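Local coordinates for protein FOKI restriction endonuclease (Planomicrobium okeanokoites, PDB 2FOK) that recognises a specific DNA sequence and cleaves the DNA at a distance from it, as a type IIS restriction endonuclease with metal-ion catalysis, at residues 136-141 with 150-155; 19-24 with 141-146; 114-119 with 157-162. All blocks are in the same frame, centred on the assembly; numbering follows the deposited sequence.

Interaction 1 of 3, residues 136-141 with 150-155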
ATOM      1  N   LEU A 136     -16.506  -7.289  25.052  1.00 30.66           N
ATOM      2  CA  LEU A 136     -16.686  -7.440  26.491  1.00 28.63           C
ATOM      3  C   LEU A 136     -16.110  -8.781  26.950  1.00 28.40           C
ATOM      4  O   LEU A 136     -15.468  -8.867  28.001  1.00 29.17           O
ATOM      5  CB  LEU A 136     -18.172  -7.337  26.843  1.00 30.82           C
ATOM      6  CG  LEU A 136     -18.718  -5.905  26.761  1.00 28.17           C
ATOM      7  CD1 LEU A 136     -20.181  -5.924  26.340  1.00 24.08           C
ATOM      8  CD2 LEU A 136     -18.557  -5.230  28.103  1.00 24.49           C
ATOM      9  N   ALA A 137     -16.322  -9.816  26.142  1.00 24.03           N
ATOM     10  CA  ALA A 137     -15.817 -11.151  26.446  1.00 24.86           C
ATOM     11  C   ALA A 137     -14.300 -11.124  26.391  1.00 25.57           C
ATOM     12  O   ALA A 137     -13.623 -11.842  27.126  1.00 25.85           O
ATOM     13  CB  ALA A 137     -16.360 -12.166  25.436  1.00 17.69           C
ATOM     14  N   TYR A 138     -13.765 -10.309  25.490  1.00 25.95           N
ATOM     15  CA  TYR A 138     -12.321 -10.173  25.371  1.00 27.23           C
ATOM     16  C   TYR A 138     -11.855  -9.458  26.644  1.00 28.09           C
ATOM     17  O   TYR A 138     -10.845  -9.819  27.247  1.00 29.17           O
ATOM     18  CB  TYR A 138     -11.976  -9.340  24.130  1.00 25.12           C
ATOM     19  CG  TYR A 138     -10.498  -9.109  23.914  1.00 22.10           C
ATOM     20  CD1 TYR A 138      -9.573 -10.132  24.112  1.00 20.30           C
ATOM     21  CD2 TYR A 138     -10.023  -7.860  23.519  1.00 22.26           C
ATOM     22  CE1 TYR A 138      -8.206  -9.915  23.923  1.00 21.08           C
ATOM     23  CE2 TYR A 138      -8.660  -7.630  23.326  1.00 21.82           C
ATOM     24  CZ  TYR A 138      -7.757  -8.665  23.531  1.00 22.00           C
ATOM     25  OH  TYR A 138      -6.407  -8.443  23.349  1.00 22.20           O
ATOM     26  N   SER A 139     -12.637  -8.464  27.053  1.00 29.03           N
ATOM     27  CA  SER A 139     -12.362  -7.648  28.235  1.00 30.32           C
ATOM     28  C   SER A 139     -12.246  -8.439  29.536  1.00 30.67           C
ATOM     29  O   SER A 139     -11.274  -8.271  30.265  1.00 33.81           O
ATOM     30  CB  SER A 139     -13.454  -6.574  28.384  1.00 23.11           C
ATOM     31  OG  SER A 139     -13.137  -5.623  29.389  1.00 25.64           O
ATOM     32  N   LYS A 140     -13.230  -9.290  29.828  1.00 33.69           N
ATOM     33  CA  LYS A 140     -13.231 -10.086  31.062  1.00 31.98           C
ATOM     34  C   LYS A 140     -12.362 -11.343  31.003  1.00 32.11           C
ATOM     35  O   LYS A 140     -12.044 -11.943  32.040  1.00 30.23           O
ATOM     36  CB  LYS A 140     -14.659 -10.485  31.430  1.00 34.66           C
ATOM     37  CG  LYS A 140     -15.583 -10.661  30.238  1.00 41.96           C
ATOM     38  CD  LYS A 140     -17.028 -10.307  30.579  1.00 44.70           C
ATOM     39  CE  LYS A 140     -17.222  -8.803  30.756  1.00 44.90           C
ATOM     40  NZ  LYS A 140     -15.987  -8.046  30.431  1.00 46.81           N
ATOM     41  N   SER A 141     -11.976 -11.734  29.793  1.00 30.75           N
ATOM     42  CA  SER A 141     -11.150 -12.920  29.575  1.00 28.66           C
ATOM     43  C   SER A 141      -9.873 -12.929  30.417  1.00 28.28           C
ATOM     44  O   SER A 141      -9.201 -11.914  30.558  1.00 26.60           O
ATOM     45  CB  SER A 141     -10.773 -13.019  28.101  1.00 26.88           C
ATOM     46  OG  SER A 141      -9.862 -11.983  27.761  1.00 30.16           O
ATOM     47  N   GLU A 150      -9.078 -18.012  22.060  1.00 29.07           N
ATOM     48  CA  GLU A 150     -10.224 -18.420  21.264  1.00 28.16           C
ATOM     49  C   GLU A 150     -10.912 -17.175  20.735  1.00 26.45           C
ATOM     50  O   GLU A 150     -11.199 -17.069  19.548  1.00 27.66           O
ATOM     51  CB  GLU A 150     -11.201 -19.212  22.137  1.00 35.91           C
ATOM     52  CG  GLU A 150     -11.735 -20.491  21.512  1.00 43.06           C
ATOM     53  CD  GLU A 150     -13.163 -20.823  21.955  1.00 46.83           C
ATOM     54  OE1 GLU A 150     -13.504 -20.609  23.142  1.00 44.63           O
ATOM     55  OE2 GLU A 150     -13.943 -21.308  21.106  1.00 48.66           O
ATOM     56  N   ILE A 151     -11.185 -16.237  21.634  1.00 24.51           N
ATOM     57  CA  ILE A 151     -11.836 -14.991  21.268  1.00 25.37           C
ATOM     58  C   ILE A 151     -11.018 -14.246  20.204  1.00 25.66           C
ATOM     59  O   ILE A 151     -11.569 -13.747  19.223  1.00 23.23           O
ATOM     60  CB  ILE A 151     -12.033 -14.098  22.519  1.00 28.21           C
ATOM     61  CG1 ILE A 151     -13.137 -14.691  23.403  1.00 27.80           C
ATOM     62  CG2 ILE A 151     -12.417 -12.694  22.110  1.00 29.20           C
ATOM     63  CD1 ILE A 151     -13.320 -13.982  24.738  1.00 25.82           C
ATOM     64  N   LEU A 152      -9.701 -14.202  20.388  1.00 24.53           N
ATOM     65  CA  LEU A 152      -8.815 -13.525  19.447  1.00 23.71           C
ATOM     66  C   LEU A 152      -8.828 -14.127  18.043  1.00 23.45           C
ATOM     67  O   LEU A 152      -8.927 -13.404  17.065  1.00 21.56           O
ATOM     68  CB  LEU A 152      -7.395 -13.525  19.989  1.00 21.84           C
ATOM     69  CG  LEU A 152      -7.138 -12.450  21.045  1.00 20.97           C
ATOM     70  CD1 LEU A 152      -5.700 -12.539  21.536  1.00 17.27           C
ATOM     71  CD2 LEU A 152      -7.414 -11.078  20.444  1.00 17.55           C
ATOM     72  N   ILE A 153      -8.733 -15.450  17.951  1.00 25.04           N
ATOM     73  CA  ILE A 153      -8.744 -16.147  16.664  1.00 22.40           C
ATOM     74  C   ILE A 153     -10.085 -16.007  15.941  1.00 22.42           C
ATOM     75  O   ILE A 153     -10.150 -16.020  14.708  1.00 22.81           O
ATOM     76  CB  ILE A 153      -8.432 -17.657  16.864  1.00 25.98           C
ATOM     77  CG1 ILE A 153      -6.937 -17.835  17.150  1.00 16.65           C
ATOM     78  CG2 ILE A 153      -8.872 -18.462  15.631  1.00 16.24           C
ATOM     79  CD1 ILE A 153      -6.463 -19.265  17.085  1.00 26.10           C
ATOM     80  N   GLU A 154     -11.163 -15.877  16.707  1.00 21.72           N
ATOM     81  CA  GLU A 154     -12.477 -15.716  16.113  1.00 22.00           C
ATOM     82  C   GLU A 154     -12.596 -14.298  15.594  1.00 22.62           C
ATOM     83  O   GLU A 154     -13.183 -14.056  14.544  1.00 29.20           O
ATOM     84  CB  GLU A 154     -13.568 -15.975  17.147  1.00 27.47           C
ATOM     85  CG  GLU A 154     -14.893 -15.329  16.794  1.00 28.55           C
ATOM     86  CD  GLU A 154     -15.892 -16.321  16.258  1.00 32.00           C
ATOM     87  OE1 GLU A 154     -15.595 -17.538  16.289  1.00 24.80           O
ATOM     88  OE2 GLU A 154     -16.974 -15.874  15.809  1.00 33.35           O
ATOM     89  N   ALA A 155     -12.046 -13.357  16.350  1.00 23.37           N
ATOM     90  CA  ALA A 155     -12.066 -11.955  15.974  1.00 21.94           C
ATOM     91  C   ALA A 155     -11.332 -11.754  14.650  1.00 22.32           C
ATOM     92  O   ALA A 155     -11.850 -11.127  13.729  1.00 20.07           O
ATOM     93  CB  ALA A 155     -11.407 -11.123  17.067  1.00 22.71           C
TER
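Ile151 reaches across from helix 150-155 and packs on Ala137 and Tyr138 of helix 136-140. The two helices form a near-antiparallel pair. Over these short segments the N-to-C directions differ by 150° and the axes come within 10.1 Å. The pair joins a helix of the first recognition subdomain of FokI to one of the second.

Ile151 divides its two branches between two neighbours. The long branch carries CD1 to the methyl of Ala137, with CB of Ala137 3.6 Å from CD1 of Ile151. The same CD1 lies against the carbonyl of Ala137 and reaches CB of Ser141. The short branch, CG2, stands anti to the backbone N of Ile151 and meets CB of Tyr138 at 3.9 Å.

Tyr138 has CG anti to its own N (chi1 179°), which carries the ring along toward Leu152. The ring and the leucine meet at a slant. Phe119 stacks on the Tyr138 ring, and Leu20 and Val24 of helix 17-24 also touch it. Most of the touching residues are buried, and no hydrogen bond links the two segments. At the ring, CD2 of Leu152 sits 3.8 Å from CE1 of Tyr138, with CZ and OH of Tyr138 only slightly farther from that methyl.

Interaction 2 of 3, residues 19-24 with 141-146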
ATOM      1  N   ASN A  19      -1.517  -4.193  25.082  1.00 25.58           N
ATOM      2  CA  ASN A  19      -1.949  -2.808  25.034  1.00 26.60           C
ATOM      3  C   ASN A  19      -3.286  -2.718  24.277  1.00 26.94           C
ATOM      4  O   ASN A  19      -4.111  -1.859  24.573  1.00 23.97           O
ATOM      5  CB  ASN A  19      -0.876  -1.945  24.369  1.00 30.17           C
ATOM      6  CG  ASN A  19       0.268  -1.596  25.321  1.00 31.50           C
ATOM      7  OD1 ASN A  19       1.398  -1.350  24.889  1.00 30.70           O
ATOM      8  ND2 ASN A  19      -0.021  -1.575  26.617  1.00 24.48           N
ATOM      9  N   LEU A  20      -3.498  -3.611  23.307  1.00 24.64           N
ATOM     10  CA  LEU A  20      -4.753  -3.641  22.558  1.00 23.87           C
ATOM     11  C   LEU A  20      -5.883  -3.895  23.557  1.00 24.38           C
ATOM     12  O   LEU A  20      -6.881  -3.177  23.582  1.00 25.97           O
ATOM     13  CB  LEU A  20      -4.735  -4.763  21.512  1.00 21.79           C
ATOM     14  CG  LEU A  20      -6.083  -5.224  20.934  1.00 19.93           C
ATOM     15  CD1 LEU A  20      -6.664  -4.127  20.067  1.00 18.97           C
ATOM     16  CD2 LEU A  20      -5.911  -6.495  20.121  1.00 17.91           C
ATOM     17  N   LYS A  21      -5.700  -4.919  24.387  1.00 26.01           N
ATOM     18  CA  LYS A  21      -6.681  -5.297  25.391  1.00 26.50           C
ATOM     19  C   LYS A  21      -7.052  -4.123  26.291  1.00 28.17           C
ATOM     20  O   LYS A  21      -8.233  -3.827  26.473  1.00 32.59           O
ATOM     21  CB  LYS A  21      -6.150  -6.459  26.237  1.00 24.80           C
ATOM     22  CG  LYS A  21      -7.243  -7.473  26.634  1.00 26.97           C
ATOM     23  CD  LYS A  21      -6.799  -8.415  27.760  1.00 22.59           C
ATOM     24  CE  LYS A  21      -7.829  -9.501  28.009  1.00 27.30           C
ATOM     25  NZ  LYS A  21      -7.223 -10.697  28.655  1.00 25.14           N
ATOM     26  N   ARG A  22      -6.048  -3.463  26.857  1.00 28.29           N
ATOM     27  CA  ARG A  22      -6.268  -2.318  27.731  1.00 25.64           C
ATOM     28  C   ARG A  22      -7.146  -1.293  27.022  1.00 26.28           C
ATOM     29  O   ARG A  22      -8.054  -0.722  27.619  1.00 29.53           O
ATOM     30  CB  ARG A  22      -4.930  -1.673  28.095  1.00 29.16           C
ATOM     31  CG  ARG A  22      -4.130  -2.386  29.184  1.00 29.54           C
ATOM     32  CD  ARG A  22      -2.837  -1.617  29.506  1.00 28.14           C
ATOM     33  NE  ARG A  22      -3.109  -0.258  29.972  1.00 32.60           N
ATOM     34  CZ  ARG A  22      -3.151   0.095  31.251  1.00 32.48           C
ATOM     35  NH1 ARG A  22      -2.932  -0.810  32.197  1.00 35.33           N
ATOM     36  NH2 ARG A  22      -3.456   1.340  31.592  1.00 31.85           N
ATOM     37  N   VAL A  23      -6.862  -1.055  25.747  1.00 25.03           N
ATOM     38  CA  VAL A  23      -7.633  -0.107  24.961  1.00 24.16           C
ATOM     39  C   VAL A  23      -9.098  -0.528  24.927  1.00 26.75           C
ATOM     40  O   VAL A  23      -9.992   0.313  24.976  1.00 24.54           O
ATOM     41  CB  VAL A  23      -7.101  -0.011  23.506  1.00 27.01           C
ATOM     42  CG1 VAL A  23      -8.059   0.833  22.649  1.00 25.37           C
ATOM     43  CG2 VAL A  23      -5.687   0.605  23.499  1.00 22.85           C
ATOM     44  N   VAL A  24      -9.328  -1.836  24.847  1.00 26.14           N
ATOM     45  CA  VAL A  24     -10.669  -2.401  24.809  1.00 23.93           C
ATOM     46  C   VAL A  24     -11.361  -2.366  26.174  1.00 23.02           C
ATOM     47  O   VAL A  24     -12.543  -2.064  26.276  1.00 23.62           O
ATOM     48  CB  VAL A  24     -10.623  -3.870  24.328  1.00 23.71           C
ATOM     49  CG1 VAL A  24     -12.033  -4.448  24.259  1.00 26.21           C
ATOM     50  CG2 VAL A  24      -9.937  -3.952  22.973  1.00 25.33           C
ATOM     51  N   SER A 141     -11.976 -11.734  29.793  1.00 30.75           N
ATOM     52  CA  SER A 141     -11.150 -12.920  29.575  1.00 28.66           C
ATOM     53  C   SER A 141      -9.873 -12.929  30.417  1.00 28.28           C
ATOM     54  O   SER A 141      -9.201 -11.914  30.558  1.00 26.60           O
ATOM     55  CB  SER A 141     -10.773 -13.019  28.101  1.00 26.88           C
ATOM     56  OG  SER A 141      -9.862 -11.983  27.761  1.00 30.16           O
ATOM     57  N   ALA A 142      -9.536 -14.083  30.977  1.00 29.39           N
ATOM     58  CA  ALA A 142      -8.328 -14.186  31.784  1.00 29.55           C
ATOM     59  C   ALA A 142      -7.125 -14.059  30.858  1.00 31.36           C
ATOM     60  O   ALA A 142      -7.155 -14.537  29.720  1.00 31.04           O
ATOM     61  CB  ALA A 142      -8.294 -15.527  32.506  1.00 31.07           C
ATOM     62  N   ASP A 143      -6.076 -13.402  31.337  1.00 30.33           N
ATOM     63  CA  ASP A 143      -4.859 -13.226  30.552  1.00 31.94           C
ATOM     64  C   ASP A 143      -4.172 -14.570  30.316  1.00 32.83           C
ATOM     65  O   ASP A 143      -3.962 -15.328  31.258  1.00 38.12           O
ATOM     66  CB  ASP A 143      -3.880 -12.325  31.292  1.00 33.09           C
ATOM     67  CG  ASP A 143      -4.236 -10.865  31.199  1.00 34.87           C
ATOM     68  OD1 ASP A 143      -5.317 -10.530  30.670  1.00 35.87           O
ATOM     69  OD2 ASP A 143      -3.417 -10.048  31.671  1.00 40.86           O
ATOM     70  N   GLY A 144      -3.808 -14.847  29.069  1.00 31.18           N
ATOM     71  CA  GLY A 144      -3.126 -16.087  28.746  1.00 30.16           C
ATOM     72  C   GLY A 144      -4.010 -17.319  28.740  1.00 33.56           C
ATOM     73  O   GLY A 144      -3.552 -18.432  28.467  1.00 29.64           O
ATOM     74  N   SER A 145      -5.285 -17.135  29.051  1.00 33.85           N
ATOM     75  CA  SER A 145      -6.196 -18.266  29.066  1.00 32.34           C
ATOM     76  C   SER A 145      -6.384 -18.808  27.651  1.00 32.27           C
ATOM     77  O   SER A 145      -5.944 -18.197  26.678  1.00 28.27           O
ATOM     78  CB  SER A 145      -7.544 -17.845  29.655  1.00 32.01           C
ATOM     79  OG  SER A 145      -8.117 -16.791  28.903  1.00 33.48           O
ATOM     80  N   ALA A 146      -7.022 -19.973  27.551  1.00 35.13           N
ATOM     81  CA  ALA A 146      -7.289 -20.603  26.264  1.00 32.65           C
ATOM     82  C   ALA A 146      -8.525 -19.974  25.645  1.00 33.28           C
ATOM     83  O   ALA A 146      -8.730 -20.062  24.434  1.00 34.66           O
ATOM     84  CB  ALA A 146      -7.516 -22.086  26.446  1.00 30.33           C
TER
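Lys21 extends from helix 19-24 over Ser141 and brings its ammonium group to the loop 141-146. The chain is extended beyond CG, so NZ is held well away from its own helix. CE of Lys21 passes 3.2 Å from OG of Ser141.

NZ then has several acceptors. NZ of Lys21 bonds OD1 of Asp143 at 2.8 Å, nearly in line with the C-O bond, and this is a salt bridge. NZ of Lys21 also bonds the carbonyl O of Ser141 at 3.0 Å. Here the donor stands above the carbonyl plane, 50° out of it. The bond from NZ to OG of Ser141 is weak; that hydroxyl is also bonded to O of Tyr138. Glu148 forms a second salt bridge with Lys21. The two carboxylates would probably stabilise the positive charge on this buried lysine.

A methionine in place of Lys21 would probably leave Asp143 and Glu148 without their shared positive partner and the Ser141 carbonyl without this donor.

After Ser141 the loop makes a type II beta turn from Ala142 to Ser145. Gly144 has the positive phi of this turn. OG of Ser145 bonds O of Ala142 at 2.6 Å and also caps N of Glu148. The loop links helix 133-140 to helix 146-157, and Lys21 ties it to helix 17-24, whose Leu20 and Val23 pack on helix 104-116.

Interaction 3 of 3, residues 114-119 with 157-162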
ATOM      1  N   ALA A 114      -8.425  -2.096  17.349  1.00 22.40           N
ATOM      2  CA  ALA A 114      -9.570  -2.589  18.122  1.00 20.69           C
ATOM      3  C   ALA A 114     -10.798  -2.697  17.230  1.00 20.61           C
ATOM      4  O   ALA A 114     -11.537  -3.673  17.276  1.00 24.53           O
ATOM      5  CB  ALA A 114      -9.857  -1.656  19.272  1.00 14.23           C
ATOM      6  N   HIS A 115     -10.999  -1.676  16.410  1.00 20.73           N
ATOM      7  CA  HIS A 115     -12.121  -1.630  15.499  1.00 16.25           C
ATOM      8  C   HIS A 115     -12.027  -2.711  14.421  1.00 19.83           C
ATOM      9  O   HIS A 115     -13.029  -3.351  14.094  1.00 20.90           O
ATOM     10  CB  HIS A 115     -12.192  -0.239  14.865  1.00 15.34           C
ATOM     11  CG  HIS A 115     -13.183  -0.137  13.754  1.00 15.42           C
ATOM     12  ND1 HIS A 115     -12.868  -0.445  12.447  1.00 15.81           N
ATOM     13  CD2 HIS A 115     -14.496   0.197  13.758  1.00 15.12           C
ATOM     14  CE1 HIS A 115     -13.944  -0.305  11.693  1.00 17.45           C
ATOM     15  NE2 HIS A 115     -14.946   0.082  12.464  1.00 21.08           N
ATOM     16  N   ALA A 116     -10.828  -2.929  13.877  1.00 21.40           N
ATOM     17  CA  ALA A 116     -10.628  -3.933  12.828  1.00 21.06           C
ATOM     18  C   ALA A 116     -10.978  -5.369  13.259  1.00 21.84           C
ATOM     19  O   ALA A 116     -11.550  -6.131  12.477  1.00 21.32           O
ATOM     20  CB  ALA A 116      -9.191  -3.876  12.317  1.00 16.51           C
ATOM     21  N   LEU A 117     -10.647  -5.736  14.495  1.00 19.71           N
ATOM     22  CA  LEU A 117     -10.940  -7.079  14.987  1.00 19.96           C
ATOM     23  C   LEU A 117     -12.346  -7.193  15.569  1.00 20.57           C
ATOM     24  O   LEU A 117     -12.724  -8.237  16.091  1.00 22.01           O
ATOM     25  CB  LEU A 117      -9.914  -7.499  16.039  1.00 20.89           C
ATOM     26  CG  LEU A 117      -8.499  -7.729  15.516  1.00 19.01           C
ATOM     27  CD1 LEU A 117      -7.601  -8.149  16.664  1.00 16.67           C
ATOM     28  CD2 LEU A 117      -8.520  -8.785  14.420  1.00 18.73           C
ATOM     29  N   GLY A 118     -13.104  -6.104  15.495  1.00 19.88           N
ATOM     30  CA  GLY A 118     -14.475  -6.111  15.968  1.00 18.87           C
ATOM     31  C   GLY A 118     -14.759  -6.002  17.450  1.00 19.38           C
ATOM     32  O   GLY A 118     -15.843  -6.397  17.884  1.00 20.21           O
ATOM     33  N   PHE A 119     -13.830  -5.459  18.227  1.00 18.28           N
ATOM     34  CA  PHE A 119     -14.037  -5.329  19.669  1.00 21.27           C
ATOM     35  C   PHE A 119     -14.792  -4.052  20.026  1.00 23.81           C
ATOM     36  O   PHE A 119     -15.310  -3.911  21.139  1.00 24.66           O
ATOM     37  CB  PHE A 119     -12.702  -5.377  20.400  1.00 20.67           C
ATOM     38  CG  PHE A 119     -11.992  -6.704  20.278  1.00 20.23           C
ATOM     39  CD1 PHE A 119     -12.693  -7.893  20.424  1.00 14.73           C
ATOM     40  CD2 PHE A 119     -10.626  -6.755  20.023  1.00 17.91           C
ATOM     41  CE1 PHE A 119     -12.051  -9.110  20.318  1.00 22.85           C
ATOM     42  CE2 PHE A 119      -9.972  -7.966  19.918  1.00 22.71           C
ATOM     43  CZ  PHE A 119     -10.682  -9.150  20.064  1.00 23.00           C
ATOM     44  N   SER A 157     -10.698 -13.916  12.367  1.00 22.35           N
ATOM     45  CA  SER A 157     -11.298 -14.681  11.270  1.00 21.53           C
ATOM     46  C   SER A 157     -12.405 -13.890  10.567  1.00 20.45           C
ATOM     47  O   SER A 157     -12.810 -14.219   9.453  1.00 20.12           O
ATOM     48  CB  SER A 157     -11.843 -16.009  11.797  1.00 21.61           C
ATOM     49  OG  SER A 157     -10.785 -16.835  12.277  1.00 27.65           O
ATOM     50  N   SER A 158     -12.895 -12.853  11.239  1.00 21.55           N
ATOM     51  CA  SER A 158     -13.937 -11.980  10.698  1.00 21.26           C
ATOM     52  C   SER A 158     -13.267 -10.787  10.007  1.00 22.38           C
ATOM     53  O   SER A 158     -13.942  -9.858   9.552  1.00 25.65           O
ATOM     54  CB  SER A 158     -14.809 -11.456  11.830  1.00 20.05           C
ATOM     55  OG  SER A 158     -14.098 -10.470  12.571  1.00 20.08           O
ATOM     56  N   TYR A 159     -11.936 -10.830   9.950  1.00 23.00           N
ATOM     57  CA  TYR A 159     -11.101  -9.786   9.350  1.00 22.65           C
ATOM     58  C   TYR A 159     -10.603 -10.287   7.978  1.00 21.06           C
ATOM     59  O   TYR A 159      -9.704 -11.119   7.900  1.00 24.00           O
ATOM     60  CB  TYR A 159      -9.930  -9.504  10.307  1.00 22.55           C
ATOM     61  CG  TYR A 159      -9.037  -8.361   9.888  1.00 24.73           C
ATOM     62  CD1 TYR A 159      -9.564  -7.098   9.635  1.00 17.85           C
ATOM     63  CD2 TYR A 159      -7.675  -8.562   9.667  1.00 23.94           C
ATOM     64  CE1 TYR A 159      -8.770  -6.079   9.166  1.00 20.06           C
ATOM     65  CE2 TYR A 159      -6.872  -7.540   9.195  1.00 23.14           C
ATOM     66  CZ  TYR A 159      -7.430  -6.303   8.943  1.00 19.01           C
ATOM     67  OH  TYR A 159      -6.645  -5.286   8.451  1.00 20.13           O
ATOM     68  N   PRO A 160     -11.173  -9.768   6.878  1.00 20.70           N
ATOM     69  CA  PRO A 160     -10.768 -10.210   5.538  1.00 22.07           C
ATOM     70  C   PRO A 160      -9.274 -10.287   5.222  1.00 23.76           C
ATOM     71  O   PRO A 160      -8.792 -11.341   4.812  1.00 24.65           O
ATOM     72  CB  PRO A 160     -11.538  -9.279   4.590  1.00 21.80           C
ATOM     73  CG  PRO A 160     -12.690  -8.791   5.388  1.00 20.27           C
ATOM     74  CD  PRO A 160     -12.220  -8.729   6.823  1.00 22.57           C
ATOM     75  N   PRO A 161      -8.526  -9.179   5.378  1.00 22.42           N
ATOM     76  CA  PRO A 161      -7.089  -9.225   5.087  1.00 22.06           C
ATOM     77  C   PRO A 161      -6.345 -10.416   5.676  1.00 22.51           C
ATOM     78  O   PRO A 161      -5.452 -10.969   5.030  1.00 22.92           O
ATOM     79  CB  PRO A 161      -6.581  -7.893   5.619  1.00 23.33           C
ATOM     80  CG  PRO A 161      -7.743  -6.974   5.383  1.00 24.44           C
ATOM     81  CD  PRO A 161      -8.947  -7.819   5.763  1.00 26.50           C
ATOM     82  N   ALA A 162      -6.704 -10.802   6.898  1.00 24.61           N
ATOM     83  CA  ALA A 162      -6.079 -11.946   7.561  1.00 22.72           C
ATOM     84  C   ALA A 162      -6.466 -13.187   6.775  1.00 22.68           C
ATOM     85  O   ALA A 162      -5.638 -14.047   6.500  1.00 20.97           O
ATOM     86  CB  ALA A 162      -6.571 -12.063   8.998  1.00 25.95           C
TER
HETATM   87  O   HOH W   1     -13.625  -7.779  11.760  1.00 18.95           O
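Tyr159 packs against the end of helix 104-116, touching Ala116 and Leu117. CB of Tyr159 starts the contact, 4.4 Å from CD2 of Leu117. From there CG is set anti to the backbone N (chi1 -175°), which lays the ring beside Ala116. At the ring, CD1 of Tyr159 comes 3.6 Å from the carbonyl O of Ala116, at a slant to the ring. One atom further, CE1 meets the methyl of Ala116, with CB of Ala116 3.9 Å from CE1 of Tyr159. The tip, OH, goes beyond both segments and bonds the carbonyl O of Gly9.

One face of the ring is covered from within its own segment. CD of Pro161 stands 3.7 Å above the plane of the Tyr159 ring, over its centre. This is a CH-pi type of packing. Ile230 and Trp233 of helix 222-236 also touch Tyr159, so the ring lies between parts of both recognition subdomains.

The two backbones meet where one helix stops and another starts. Helix 104-116 ends in a Schellman motif. Gly118 has positive phi, its N bonds O of His115, and N of Phe119 bonds O of Ala114. On the other side, Tyr159 holds the N-cap position of helix 160-169, just before two prolines. The FokI recognition subdomains belong to the helix-turn-helix clan, and this contact joins the first to the second.

Water 1 adds a polar link beside the tyrosine. Water 1 lies 2.7 Å from O of Ala116 and probably donates to it. Water 1 is 2.9 Å from OG of Ser158, a second likely acceptor. That hydroxyl is bonded in turn to O of Ala155, in the last turns of helix 146-157.

Interactions 1 and 3 are buried and mainly apolar, and neither has a direct hydrogen bond between its segments. Interaction 3 adds a probable water bridge. Interaction 2 is partly buried and polar: a charged side chain holds a loop whose Asp143 is exposed. Interactions 1 and 2 share Ser141, where helix 133-140 gives way to that loop. Their centres are 8 Å apart, and CE of Lys21 packs on O of Tyr138. Interactions 1 and 3 are bridged by Phe119, which touches Tyr138, Leu152 and Ala155. Helix 146-157 leads from interaction 1 to the second segment of interaction 3. Leu20 and Val24 connect interaction 2 with 114-119.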